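PDB 6QFJ: magnetosome membrane protein MamB, putative Co/Zn/Cd cation transporter. Cation diffusion facilitator family from Desulfamplus magnetovallimortis, which probably takes part in moving divalent cations across the magnetosome membrane, the chain here being its cytosolic C-terminal domain. Local coordinates for residues A9-L14 with K24-R29. Sequence-based numbering, arbitrary orientation.
Sequences AIANVL and KDIIAR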
loop_
_atom_site.group_PDB
_atom_site.type_symbol
_atom_site.label_atom_id
_atom_site.label_comp_id
_atom_site.label_asym_id
_atom_site.label_seq_id
_atom_site.Cartn_x
_atom_site.Cartn_y
_atom_site.Cartn_z
ATOM N N ALA A 9 8.201 2.654 -7.284
ATOM C CA ALA A 9 8.566 1.300 -7.094
ATOM C C ALA A 9 7.460 0.574 -6.267
ATOM O O ALA A 9 7.133 -0.579 -6.511
ATOM C CB ALA A 9 9.939 1.217 -6.415
ATOM N N ILE A 10 6.975 1.230 -5.231
ATOM C CA ILE A 10 5.866 0.694 -4.436
ATOM C C ILE A 10 4.648 0.361 -5.325
ATOM O O ILE A 10 4.162 -0.753 -5.315
ATOM C CB ILE A 10 5.474 1.627 -3.265
ATOM C CG1 ILE A 10 6.574 1.698 -2.249
ATOM C CG2 ILE A 10 4.223 1.110 -2.547
ATOM C CD1 ILE A 10 6.422 2.843 -1.269
ATOM N N ALA A 11 4.258 1.273 -6.199
ATOM C CA ALA A 11 3.150 1.035 -7.119
ATOM C C ALA A 11 3.445 -0.099 -8.041
ATOM O O ALA A 11 2.569 -0.902 -8.273
ATOM C CB ALA A 11 2.829 2.286 -7.963
ATOM N N ASN A 12 4.688 -0.208 -8.512
ATOM C CA ASN A 12 5.041 -1.297 -9.412
ATOM C C ASN A 12 4.842 -2.625 -8.700
ATOM O O ASN A 12 4.286 -3.550 -9.255
ATOM C CB ASN A 12 6.497 -1.219 -9.891
ATOM C CG ASN A 12 6.701 -0.211 -11.004
ATOM O OD1 ASN A 12 5.742 0.163 -11.616
ATOM N ND2 ASN A 12 7.931 0.287 -11.235
ATOM N N VAL A 13 5.218 -2.703 -7.430
ATOM C CA VAL A 13 5.065 -3.975 -6.710
ATOM C C VAL A 13 3.630 -4.300 -6.479
ATOM O O VAL A 13 3.148 -5.451 -6.728
ATOM C CB VAL A 13 5.863 -4.001 -5.423
ATOM C CG1 VAL A 13 5.622 -5.332 -4.686
ATOM C CG2 VAL A 13 7.346 -3.836 -5.741
ATOM N N LEU A 14 2.896 -3.321 -5.981
ATOM C CA LEU A 14 1.515 -3.524 -5.552
ATOM C C LEU A 14 0.654 -3.949 -6.757
ATOM O O LEU A 14 -0.180 -4.839 -6.623
ATOM C CB LEU A 14 0.909 -2.251 -4.943
ATOM C CG LEU A 14 1.510 -1.825 -3.614
ATOM C CD1 LEU A 14 0.862 -0.570 -3.074
ATOM C CD2 LEU A 14 1.423 -2.885 -2.565
ATOM N N LYS A 24 -5.709 2.204 -5.104
ATOM C CA LYS A 24 -6.606 3.340 -5.138
ATOM C C LYS A 24 -5.848 4.653 -4.989
ATOM O O LYS A 24 -6.132 5.612 -5.677
ATOM C CB LYS A 24 -7.607 3.240 -4.013
ATOM C CG LYS A 24 -8.585 4.403 -3.911
ATOM C CD LYS A 24 -9.658 3.871 -3.018
ATOM C CE LYS A 24 -10.270 4.857 -2.068
ATOM N NZ LYS A 24 -11.387 5.420 -2.648
ATOM N N ASP A 25 -4.888 4.691 -4.090
ATOM C CA ASP A 25 -4.083 5.891 -3.881
ATOM C C ASP A 25 -2.883 5.612 -3.031
ATOM O O ASP A 25 -2.905 4.744 -2.148
ATOM C CB ASP A 25 -4.896 6.958 -3.194
ATOM C CG ASP A 25 -4.389 8.368 -3.472
ATOM O OD1 ASP A 25 -3.671 8.645 -4.482
ATOM O OD2 ASP A 25 -4.709 9.224 -2.621
ATOM N N ILE A 26 -1.807 6.313 -3.324
ATOM C CA ILE A 26 -0.561 6.262 -2.521
ATOM C C ILE A 26 -0.175 7.679 -2.196
ATOM O O ILE A 26 0.021 8.501 -3.093
ATOM C CB ILE A 26 0.591 5.625 -3.261
ATOM C CG1 ILE A 26 0.248 4.185 -3.642
ATOM C CG2 ILE A 26 1.848 5.608 -2.373
ATOM C CD1 ILE A 26 1.318 3.430 -4.398
ATOM N N ILE A 27 -0.090 7.984 -0.916
ATOM C CA ILE A 27 0.401 9.302 -0.495
ATOM C C ILE A 27 1.612 9.128 0.367
ATOM O O ILE A 27 1.669 8.193 1.163
ATOM C CB ILE A 27 -0.718 10.066 0.260
ATOM C CG1 ILE A 27 -1.798 10.506 -0.737
ATOM C CG2 ILE A 27 -0.213 11.324 0.939
ATOM C CD1 ILE A 27 -3.042 11.048 -0.071
ATOM N N ALA A 28 2.563 10.053 0.267
ATOM C CA ALA A 28 3.774 10.059 1.125
ATOM C C ALA A 28 4.097 11.455 1.593
ATOM O O ALA A 28 4.014 12.391 0.824
ATOM C CB ALA A 28 4.973 9.517 0.360
ATOM N N ARG A 29 4.506 11.599 2.847
ATOM C CA ARG A 29 5.056 12.866 3.263
ATOM C C ARG A 29 6.188 12.664 4.235
ATOM O O ARG A 29 6.341 11.598 4.841
ATOM C CB ARG A 29 3.990 13.760 3.879
ATOM C CG ARG A 29 3.487 13.303 5.215
ATOM C CD ARG A 29 2.316 14.151 5.685
ATOM N NE ARG A 29 1.126 13.820 4.946
ATOM C CZ ARG A 29 0.388 12.762 5.205
ATOM N NH1 ARG A 29 0.723 11.946 6.202
ATOM N NH2 ARG A 29 -0.670 12.513 4.463
#
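With CG1 anti to its own carbonyl carbon (chi1 -60°) and CD1 extended beyond it (chi2 180°), Ile-26 reaches straight from the strand to helix 9-14, where Ile-10, Ala-11 and Leu-14 receive it. The terminal CD1 does all the touching within 4.5 Å. It lies 4.0 Å from CB of Ala-11 and 4.1 Å from CA of the same residue, so the methyl rests against CA and CB of Ala-11, whose short side chain is consistent with this close approach. Ile-10 approaches from one helical position earlier: its CG2, anti to the backbone N, stands 4.2 Å from Ile-26 CD1, and the two isoleucine side chains run at a slant to each other. Leu-14, one turn on from Ile-10, adds CD1 at 4.2 Å from Ile-26 CD1. A single methyl thus lodges among three helix residues, an entirely apolar contact that buries only 115 Å². The two backbones remain well apart: the axes of segments 9-14 and 24-29 pass 10.2 Å from each other and run roughly antiparallel (151°). Ile-26 also touches Ile-7, one turn earlier on the helix. This is helix-on-sheet packing in the ferredoxin-like C-terminal domain of cation diffusion facilitators: helix 2-15 lies against strand 22-31, an outermost strand of the three-stranded sheet within this chain. The buried Ile-10 and Leu-14 tie this patch to the rest of the core, Ile-10 meeting Phe-37 of strand 34-43 and Ile-63 of helix 49-66, while Leu-14 packs on Ile-62 of that second helix.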